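Local coordinates for protein AvrL567-A (Melampsora lini, PDB 2OPC) that is a flax rust avirulence protein, probably recognised inside the host plant by flax resistance proteins, and binds cobalt(II) in the crystal, at residues 26-31 with 119-124; 32-37 with 44-49; 61-66 with 104-109. All coordinates share one frame; numbering follows the deposited sequence.

Contact 1. Residues 26-31 with 119-124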
loop_
_atom_site.group_PDB
_atom_site.type_symbol
_atom_site.label_atom_id
_atom_site.label_comp_id
_atom_site.label_asym_id
_atom_site.label_seq_id
_atom_site.Cartn_x
_atom_site.Cartn_y
_atom_site.Cartn_z
ATOM N N VAL A 26 8.826 0.958 1.335
ATOM C CA VAL A 26 8.395 1.288 2.694
ATOM C C VAL A 26 7.993 0.026 3.452
ATOM O O VAL A 26 7.932 -1.067 2.843
ATOM C CB VAL A 26 7.250 2.323 2.744
ATOM C CG1 VAL A 26 7.665 3.654 2.129
ATOM C CG2 VAL A 26 5.962 1.842 2.084
ATOM N N ILE A 27 7.724 0.160 4.757
ATOM C CA ILE A 27 7.240 -0.938 5.589
ATOM C C ILE A 27 5.985 -0.495 6.314
ATOM O O ILE A 27 5.946 0.622 6.863
ATOM C CB ILE A 27 8.310 -1.397 6.563
ATOM C CG1 ILE A 27 9.517 -1.932 5.817
ATOM C CG2 ILE A 27 7.756 -2.516 7.456
ATOM C CD1 ILE A 27 10.731 -2.170 6.721
ATOM N N LEU A 28 4.959 -1.328 6.288
ATOM C CA LEU A 28 3.700 -1.041 6.971
ATOM C C LEU A 28 3.603 -1.831 8.255
ATOM O O LEU A 28 3.675 -3.073 8.241
ATOM C CB LEU A 28 2.526 -1.398 6.063
ATOM C CG LEU A 28 2.548 -0.845 4.640
ATOM C CD1 LEU A 28 1.317 -1.258 3.873
ATOM C CD2 LEU A 28 2.672 0.711 4.679
ATOM N N SER A 29 3.492 -1.104 9.378
ATOM C CA SER A 29 3.254 -1.718 10.706
ATOM C C SER A 29 4.336 -2.713 11.127
ATOM O O SER A 29 4.093 -3.542 11.990
ATOM C CB SER A 29 1.867 -2.349 10.755
ATOM O OG SER A 29 0.858 -1.369 10.552
ATOM N N GLY A 30 5.518 -2.634 10.534
ATOM C CA GLY A 30 6.541 -3.638 10.805
ATOM C C GLY A 30 6.236 -5.035 10.293
ATOM O O GLY A 30 6.934 -6.028 10.642
ATOM N N LEU A 31 5.225 -5.135 9.439
ATOM C CA LEU A 31 4.743 -6.444 9.029
ATOM C C LEU A 31 4.957 -6.746 7.561
ATOM O O LEU A 31 5.168 -7.919 7.198
ATOM C CB LEU A 31 3.242 -6.584 9.291
ATOM C CG LEU A 31 2.813 -6.461 10.766
ATOM C CD1 LEU A 31 1.291 -6.592 10.916
ATOM C CD2 LEU A 31 3.498 -7.487 11.662
ATOM N N ILE A 119 1.318 8.160 -2.513
ATOM C CA ILE A 119 0.037 7.604 -2.051
ATOM C C ILE A 119 0.169 7.380 -0.541
ATOM O O ILE A 119 1.242 7.396 0.040
ATOM C CB ILE A 119 -0.348 6.274 -2.776
ATOM C CG1 ILE A 119 0.615 5.108 -2.440
ATOM C CG2 ILE A 119 -0.414 6.522 -4.291
ATOM C CD1 ILE A 119 0.174 3.797 -3.085
ATOM N N LYS A 120 -1.005 7.259 0.084
ATOM C CA LYS A 120 -1.087 6.967 1.546
ATOM C C LYS A 120 -1.690 5.596 1.734
ATOM O O LYS A 120 -2.851 5.388 1.372
ATOM C CB LYS A 120 -1.983 7.989 2.239
ATOM C CG LYS A 120 -1.464 9.425 2.233
ATOM C CD LYS A 120 -2.486 10.350 2.994
ATOM C CE LYS A 120 -2.132 11.784 2.887
ATOM N NZ LYS A 120 -3.058 12.542 3.758
ATOM N N ILE A 121 -0.909 4.695 2.351
ATOM C CA ILE A 121 -1.366 3.291 2.550
ATOM C C ILE A 121 -1.098 2.855 3.977
ATOM O O ILE A 121 -0.229 3.376 4.673
ATOM C CB ILE A 121 -0.724 2.300 1.541
ATOM C CG1 ILE A 121 0.805 2.447 1.546
ATOM C CG2 ILE A 121 -1.340 2.542 0.159
ATOM C CD1 ILE A 121 1.547 1.427 0.603
ATOM N N LYS A 122 -1.915 1.892 4.427
ATOM C CA LYS A 122 -1.704 1.308 5.757
ATOM C C LYS A 122 -2.418 -0.048 5.805
ATOM O O LYS A 122 -3.235 -0.371 4.947
ATOM C CB LYS A 122 -2.268 2.232 6.851
ATOM C CG LYS A 122 -3.790 2.392 6.780
ATOM C CD LYS A 122 -4.272 3.405 7.845
ATOM C CE LYS A 122 -5.757 3.601 7.737
ATOM N NZ LYS A 122 -6.222 4.418 8.902
ATOM N N LEU A 123 -2.097 -0.812 6.838
ATOM C CA LEU A 123 -2.798 -2.071 7.085
ATOM C C LEU A 123 -3.752 -1.937 8.233
ATOM O O LEU A 123 -3.461 -1.271 9.223
ATOM C CB LEU A 123 -1.797 -3.150 7.538
ATOM C CG LEU A 123 -0.693 -3.487 6.543
ATOM C CD1 LEU A 123 0.240 -4.559 7.152
ATOM C CD2 LEU A 123 -1.307 -3.936 5.183
ATOM N N VAL A 124 -4.853 -2.660 8.094
ATOM C CA VAL A 124 -5.735 -2.914 9.247
ATOM C C VAL A 124 -6.009 -4.422 9.261
ATOM O O VAL A 124 -5.984 -5.080 8.234
ATOM C CB VAL A 124 -7.094 -2.126 9.230
ATOM C CG1 VAL A 124 -6.855 -0.613 9.175
ATOM C CG2 VAL A 124 -8.021 -2.543 8.100
HETATM O O HOH W 1 0.137 0.139 8.333
#
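Leu28 lies across Leu123, the two side chains crossing at about a right angle. They meet where the two antiparallel sheets of a beta-sandwich face each other: strand 25-28 is an outermost strand of one sheet, and strand 118-125 is an inner strand of the other. The strand axes come within 7.7 Å and run at 35° to each other, the spacing of packed faces and not of paired strands. Leu28 CB sits 3.9 Å from Leu123 CG. Leu28 CD1 reaches Leu123 CD2 at 4.0 Å. The other branch, Leu28 CD2, is 4.0 Å from Ile121 CG1; these side chains also cross at about a right angle. Ile121 places CG1 between its backbone N and carbonyl carbon (chi1 52°), which brings that branch to Leu28. The chain then turns back at 28-31, closed by a backbone hydrogen bond from Leu31 N to Leu28 O, as in a beta-turn. The turn brings Leu31 CB within 4.2 Å of Leu123 CD1. Val32 and Val34 of strand 32-36 extend the apolar layer beside these leucines. One water joins the turn to strand 118-125: it lies 2.8 Å from Ser29 OG and accepts the N-H of Leu123, 2.9 Å from that N.

Contact 2. Residues 32-37 with 44-49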
loop_
_atom_site.group_PDB
_atom_site.type_symbol
_atom_site.label_atom_id
_atom_site.label_comp_id
_atom_site.label_asym_id
_atom_site.label_seq_id
_atom_site.Cartn_x
_atom_site.Cartn_y
_atom_site.Cartn_z
ATOM N N VAL A 32 4.800 -5.727 6.722
ATOM C CA VAL A 32 4.797 -5.946 5.292
ATOM C C VAL A 32 5.651 -4.890 4.629
ATOM O O VAL A 32 5.448 -3.694 4.877
ATOM C CB VAL A 32 3.333 -5.856 4.773
ATOM C CG1 VAL A 32 3.246 -5.989 3.261
ATOM C CG2 VAL A 32 2.472 -6.944 5.403
ATOM N N LYS A 33 6.613 -5.318 3.825
ATOM C CA LYS A 33 7.364 -4.350 3.007
ATOM C C LYS A 33 6.656 -4.195 1.687
ATOM O O LYS A 33 5.880 -5.071 1.219
ATOM C CB LYS A 33 8.839 -4.683 2.796
ATOM C CG LYS A 33 9.087 -5.992 2.263
ATOM C CD LYS A 33 10.629 -6.232 2.172
ATOM C CE LYS A 33 10.909 -7.567 1.567
ATOM N NZ LYS A 33 12.309 -7.707 1.134
ATOM N N VAL A 34 6.889 -3.012 1.095
ATOM C CA VAL A 34 6.187 -2.570 -0.110
ATOM C C VAL A 34 7.176 -2.047 -1.134
ATOM O O VAL A 34 8.093 -1.305 -0.754
ATOM C CB VAL A 34 5.156 -1.444 0.211
ATOM C CG1 VAL A 34 4.210 -1.196 -0.972
ATOM C CG2 VAL A 34 4.349 -1.782 1.452
ATOM N N LYS A 35 6.986 -2.390 -2.408
ATOM C CA LYS A 35 7.787 -1.779 -3.485
ATOM C C LYS A 35 6.847 -1.557 -4.667
ATOM O O LYS A 35 5.691 -1.979 -4.626
ATOM C CB LYS A 35 8.974 -2.687 -3.906
ATOM C CG LYS A 35 8.529 -3.951 -4.647
ATOM C CD LYS A 35 9.728 -4.718 -5.169
ATOM C CE LYS A 35 9.257 -5.931 -5.975
ATOM N NZ LYS A 35 10.436 -6.629 -6.612
ATOM N N TRP A 36 7.341 -0.911 -5.721
ATOM C CA TRP A 36 6.540 -0.770 -6.921
ATOM C C TRP A 36 6.692 -1.952 -7.843
ATOM O O TRP A 36 7.743 -2.586 -7.903
ATOM C CB TRP A 36 6.925 0.519 -7.684
ATOM C CG TRP A 36 6.490 1.765 -7.004
ATOM C CD1 TRP A 36 7.280 2.726 -6.409
ATOM C CD2 TRP A 36 5.151 2.227 -6.906
ATOM N NE1 TRP A 36 6.511 3.738 -5.897
ATOM C CE2 TRP A 36 5.192 3.465 -6.205
ATOM C CE3 TRP A 36 3.909 1.707 -7.328
ATOM C CZ2 TRP A 36 4.032 4.211 -5.948
ATOM C CZ3 TRP A 36 2.755 2.439 -7.057
ATOM C CH2 TRP A 36 2.827 3.677 -6.359
ATOM N N ASP A 37 5.656 -2.188 -8.657
ATOM C CA ASP A 37 5.687 -3.306 -9.586
ATOM C C ASP A 37 6.744 -3.159 -10.635
ATOM O O ASP A 37 7.434 -4.144 -10.971
ATOM C CB ASP A 37 4.282 -3.569 -10.174
ATOM C CG ASP A 37 3.673 -2.347 -10.899
ATOM O OD1 ASP A 37 4.037 -1.183 -10.660
ATOM O OD2 ASP A 37 2.790 -2.576 -11.755
ATOM N N PRO A 44 1.387 -1.201 -6.042
ATOM C CA PRO A 44 2.358 -1.685 -5.067
ATOM C C PRO A 44 2.366 -3.198 -5.011
ATOM O O PRO A 44 1.362 -3.844 -5.279
ATOM C CB PRO A 44 1.826 -1.159 -3.738
ATOM C CG PRO A 44 0.364 -1.008 -3.942
ATOM C CD PRO A 44 0.155 -0.683 -5.402
ATOM N N LEU A 45 3.527 -3.758 -4.667
ATOM C CA LEU A 45 3.704 -5.183 -4.377
ATOM C C LEU A 45 4.153 -5.317 -2.929
ATOM O O LEU A 45 4.789 -4.411 -2.405
ATOM C CB LEU A 45 4.759 -5.849 -5.284
ATOM C CG LEU A 45 4.436 -5.757 -6.789
ATOM C CD1 LEU A 45 5.533 -6.406 -7.586
ATOM C CD2 LEU A 45 3.085 -6.390 -7.191
ATOM N N PHE A 46 3.826 -6.466 -2.304
ATOM C CA PHE A 46 3.939 -6.650 -0.852
ATOM C C PHE A 46 4.680 -7.933 -0.551
ATOM O O PHE A 46 4.596 -8.907 -1.267
ATOM C CB PHE A 46 2.542 -6.732 -0.266
ATOM C CG PHE A 46 1.740 -5.519 -0.524
ATOM C CD1 PHE A 46 1.826 -4.395 0.331
ATOM C CD2 PHE A 46 0.837 -5.488 -1.589
ATOM C CE1 PHE A 46 1.060 -3.265 0.089
ATOM C CE2 PHE A 46 0.075 -4.330 -1.869
ATOM C CZ PHE A 46 0.162 -3.221 -1.004
ATOM N N LYS A 47 5.428 -7.912 0.548
ATOM C CA LYS A 47 6.070 -9.115 1.064
ATOM C C LYS A 47 6.087 -9.119 2.589
ATOM O O LYS A 47 6.506 -8.148 3.219
ATOM C CB LYS A 47 7.497 -9.234 0.522
ATOM C CG LYS A 47 8.067 -10.642 0.581
ATOM C CD LYS A 47 9.187 -10.826 -0.429
ATOM C CE LYS A 47 10.148 -11.921 0.006
ATOM N NZ LYS A 47 11.242 -12.126 -0.984
ATOM N N TRP A 48 5.626 -10.219 3.176
ATOM C CA TRP A 48 5.540 -10.342 4.625
ATOM C C TRP A 48 6.920 -10.503 5.241
ATOM O O TRP A 48 7.674 -11.397 4.831
ATOM C CB TRP A 48 4.708 -11.580 4.961
ATOM C CG TRP A 48 4.537 -11.798 6.432
ATOM C CD1 TRP A 48 5.295 -12.626 7.233
ATOM C CD2 TRP A 48 3.548 -11.196 7.291
ATOM N NE1 TRP A 48 4.828 -12.568 8.516
ATOM C CE2 TRP A 48 3.768 -11.696 8.585
ATOM C CE3 TRP A 48 2.479 -10.300 7.088
ATOM C CZ2 TRP A 48 2.980 -11.339 9.664
ATOM C CZ3 TRP A 48 1.694 -9.946 8.149
ATOM C CH2 TRP A 48 1.944 -10.451 9.444
ATOM N N ILE A 49 7.203 -9.656 6.238
ATOM C CA ILE A 49 8.508 -9.671 6.983
ATOM C C ILE A 49 8.240 -9.553 8.474
ATOM O O ILE A 49 9.121 -9.091 9.237
ATOM C CB ILE A 49 9.459 -8.557 6.583
ATOM C CG1 ILE A 49 8.761 -7.209 6.666
ATOM C CG2 ILE A 49 10.027 -8.871 5.218
ATOM C CD1 ILE A 49 9.673 -6.046 6.893
#
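Val32, Val34, Phe46 and Trp48 share one face of an antiparallel beta-hairpin, and the first three fill the space between the two sheets of the sandwich. Val34 and Phe46 are a non-hydrogen-bonded pair whose side chains lie side by side and point the same way, with Val34 CG2 3.8 Å from Phe46 CD1. Val32 comes to the edge of the same ring, near its plane, with CG1, anti to the backbone N (chi1 176°), 3.6 Å from Phe46 CD1. The other branch, CG2, meets Trp48 CE3 at 3.8 Å, and the two side chains cross at about a right angle. Val34 CG1 packs on Pro44 CB at 3.7 Å. Leu123 and Ile121 of strand 118-125 cover the valines from the opposing sheet.

The other face carries Lys33, Lys35, Leu45 and Lys47. Lys33 and Lys47 run parallel with extended chains, Lys33 CE 3.9 Å from Lys47 CB. Leu45 turns its tip toward the loop end of the hairpin, where Leu45 CD1 is 3.7 Å from Asp37 CA. Lys33 with Lys47, and Lys35 with Leu45, are hydrogen-bonded pairs, each joined by two backbone hydrogen bonds. Leu45 N to Lys35 O is the straightest of the four (174°).

Lys33 NZ and Lys47 NZ end 5.0 Å apart. The inner face is apolar and the outer one lysine-rich; the two ammonium groups probably repel each other, while Lys35 has a cation-pi partner in Trp88.

Contact 3. Residues 61-66 with 104-109; sequences VHIAHS and GFHLFE. With CO (cobalt (II) ion), chain B.
Ser66 makes both direct hydrogen bonds between residues 61-66 and 104-109. Its N donates to Phe105 O at 2.8 Å, from above the carbonyl plane. Its OG donates to Leu107 O at 2.7 Å, also from above the plane. Ser66 OG stands between the backbone N and the carbonyl carbon (chi1 59°), which turns the hydroxyl to this acceptor. A water adds an indirect link: it donates to Ala64 O and to His106 O, and it lies at the edge of the Phe108 ring, in its plane.

Two CH-pi contacts use ring faces. Ser66 CB sits almost centrally over Phe108, 3.6 Å from the ring centroid. Ile63 CD1 lies over His106, 4.0 Å from its centroid. Phe105 CE2, from the same segment as His106, lies over the opposite face; both atoms sit toward the rim. His106 ND1 accepts a hydrogen bond from the backbone N of Glu103, which helps to set the ring's rotation.

In the beta-sandwich, the chain continuing from strand 58-63 meets a 3-10 turn, 104-106, in the long loop before strand 118-125.

His65, Phe105 and His106 form an aromatic cluster. His65 and Phe105 lie side by side, their planes at 48°, with Phe105 CD2 over the centre of the His65 ring. His65 and His106 are steeper, at 75°, with CD2 of His65 3.8 Å from CD2 of His106.

Metal coordination lies at the other end of the strand segment. His62 NE2 binds the cobalt ion at 2.0 Å, and Cys60 SG also binds it. His62 touches Lys122 and Val124 of the adjoining strand, well away from the turn.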
loop_
_atom_site.group_PDB
_atom_site.type_symbol
_atom_site.label_atom_id
_atom_site.label_comp_id
_atom_site.label_asym_id
_atom_site.label_seq_id
_atom_site.Cartn_x
_atom_site.Cartn_y
_atom_site.Cartn_z
ATOM N N VAL A 61 -5.490 -3.750 2.991
ATOM C CA VAL A 61 -4.592 -2.617 2.639
ATOM C C VAL A 61 -5.474 -1.421 2.347
ATOM O O VAL A 61 -6.214 -1.428 1.341
ATOM C CB VAL A 61 -3.716 -2.952 1.435
ATOM C CG1 VAL A 61 -2.760 -1.812 1.141
ATOM C CG2 VAL A 61 -2.949 -4.227 1.696
ATOM N N HIS A 62 -5.436 -0.445 3.237
ATOM C CA HIS A 62 -6.229 0.768 3.070
ATOM C C HIS A 62 -5.407 1.810 2.341
ATOM O O HIS A 62 -4.198 1.957 2.568
ATOM C CB HIS A 62 -6.711 1.269 4.444
ATOM C CG HIS A 62 -7.858 0.461 4.982
ATOM N ND1 HIS A 62 -8.700 0.884 5.990
ATOM C CD2 HIS A 62 -8.347 -0.729 4.545
ATOM C CE1 HIS A 62 -9.621 -0.052 6.188
ATOM N NE2 HIS A 62 -9.434 -1.026 5.321
ATOM N N ILE A 63 -6.112 2.540 1.476
ATOM C CA ILE A 63 -5.500 3.614 0.685
ATOM C C ILE A 63 -6.408 4.845 0.762
ATOM O O ILE A 63 -7.632 4.723 0.676
ATOM C CB ILE A 63 -5.287 3.168 -0.789
ATOM C CG1 ILE A 63 -4.543 4.244 -1.593
ATOM C CG2 ILE A 63 -6.589 2.775 -1.469
ATOM C CD1 ILE A 63 -3.862 3.692 -2.826
ATOM N N ALA A 64 -5.789 6.012 0.939
ATOM C CA ALA A 64 -6.551 7.271 0.996
ATOM C C ALA A 64 -6.842 7.771 -0.410
ATOM O O ALA A 64 -6.112 7.469 -1.362
ATOM C CB ALA A 64 -5.777 8.303 1.738
ATOM N N HIS A 65 -7.900 8.565 -0.524
ATOM C CA HIS A 65 -8.199 9.325 -1.724
ATOM C C HIS A 65 -7.857 10.803 -1.498
ATOM O O HIS A 65 -8.100 11.342 -0.407
ATOM C CB HIS A 65 -9.687 9.174 -2.097
ATOM C CG HIS A 65 -10.008 7.854 -2.736
ATOM N ND1 HIS A 65 -11.130 7.647 -3.509
ATOM C CD2 HIS A 65 -9.320 6.684 -2.742
ATOM C CE1 HIS A 65 -11.130 6.393 -3.937
ATOM N NE2 HIS A 65 -10.038 5.798 -3.501
ATOM N N SER A 66 -7.308 11.442 -2.543
ATOM C CA SER A 66 -6.930 12.861 -2.474
ATOM C C SER A 66 -7.975 13.749 -3.113
ATOM O O SER A 66 -7.931 14.958 -2.938
ATOM C CB SER A 66 -5.589 13.106 -3.162
ATOM O OG SER A 66 -5.711 12.700 -4.499
ATOM N N GLY A 104 -5.277 8.946 -10.440
ATOM C CA GLY A 104 -5.026 10.280 -9.962
ATOM C C GLY A 104 -5.617 10.576 -8.606
ATOM O O GLY A 104 -5.032 11.343 -7.839
ATOM N N PHE A 105 -6.772 9.980 -8.307
ATOM C CA PHE A 105 -7.451 10.302 -7.055
ATOM C C PHE A 105 -6.803 9.585 -5.853
ATOM O O PHE A 105 -7.274 9.753 -4.734
ATOM C CB PHE A 105 -8.957 9.994 -7.126
ATOM C CG PHE A 105 -9.282 8.589 -7.572
ATOM C CD1 PHE A 105 -9.696 8.359 -8.887
ATOM C CD2 PHE A 105 -9.157 7.500 -6.703
ATOM C CE1 PHE A 105 -10.010 7.061 -9.321
ATOM C CE2 PHE A 105 -9.478 6.200 -7.118
ATOM C CZ PHE A 105 -9.915 5.979 -8.420
ATOM N N HIS A 106 -5.716 8.843 -6.085
ATOM C CA HIS A 106 -4.913 8.307 -4.982
ATOM C C HIS A 106 -3.688 9.174 -4.717
ATOM O O HIS A 106 -2.998 8.957 -3.723
ATOM C CB HIS A 106 -4.338 6.945 -5.350
ATOM C CG HIS A 106 -5.364 5.890 -5.558
ATOM N ND1 HIS A 106 -5.393 5.074 -6.666
ATOM C CD2 HIS A 106 -6.380 5.486 -4.761
ATOM C CE1 HIS A 106 -6.399 4.220 -6.550
ATOM N NE2 HIS A 106 -7.016 4.451 -5.402
ATOM N N LEU A 107 -3.399 10.130 -5.609
ATOM C CA LEU A 107 -2.114 10.822 -5.572
ATOM C C LEU A 107 -2.181 12.138 -4.833
ATOM O O LEU A 107 -3.075 12.957 -5.086
ATOM C CB LEU A 107 -1.611 11.099 -7.004
ATOM C CG LEU A 107 -1.344 9.826 -7.813
ATOM C CD1 LEU A 107 -1.120 10.187 -9.278
ATOM C CD2 LEU A 107 -0.127 9.059 -7.239
ATOM N N PHE A 108 -1.227 12.295 -3.911
ATOM C CA PHE A 108 -1.072 13.540 -3.122
ATOM C C PHE A 108 0.188 14.216 -3.610
ATOM O O PHE A 108 1.194 13.557 -3.886
ATOM C CB PHE A 108 -0.926 13.192 -1.642
ATOM C CG PHE A 108 -2.194 12.673 -1.022
ATOM C CD1 PHE A 108 -3.076 13.543 -0.356
ATOM C CD2 PHE A 108 -2.527 11.311 -1.130
ATOM C CE1 PHE A 108 -4.278 13.086 0.171
ATOM C CE2 PHE A 108 -3.726 10.830 -0.595
ATOM C CZ PHE A 108 -4.599 11.707 0.078
ATOM N N GLU A 109 0.153 15.538 -3.718
ATOM C CA GLU A 109 1.321 16.236 -4.211
ATOM C C GLU A 109 2.291 16.445 -3.120
ATOM O O GLU A 109 1.902 16.715 -1.995
ATOM C CB GLU A 109 0.942 17.568 -4.877
ATOM C CG GLU A 109 0.106 17.287 -6.098
ATOM C CD GLU A 109 0.014 18.496 -6.961
ATOM O OE1 GLU A 109 0.627 18.505 -8.051
ATOM O OE2 GLU A 109 -0.645 19.480 -6.529
HETATM CO CO CO B . -10.523 -2.632 4.819
HETATM O O HOH W 2 -3.359 7.423 -1.502
#

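Overall arrangement
From the N terminus, strand 25-28 leads through its turn directly into the hairpin of contact 2, which closes a short loop within one sheet. The chain then passes to the other sheet and enters it as strand 58-63. Contact 3 opens there and closes at 104-109. Contact 1 closes last, when strand 118-125 returns to face 26-31; contacts 2 and 3 follow one another in series within this loop. Val26 and Leu31 join contact 1 to contact 2 by backbone hydrogen bonds to Val34 and Ile49. Lys120 and Lys122 likewise join it to Ala64 and His62 of contact 3. Contacts 2 and 3 are centred about 17 Å apart and meet where Phe46 packs on Val61.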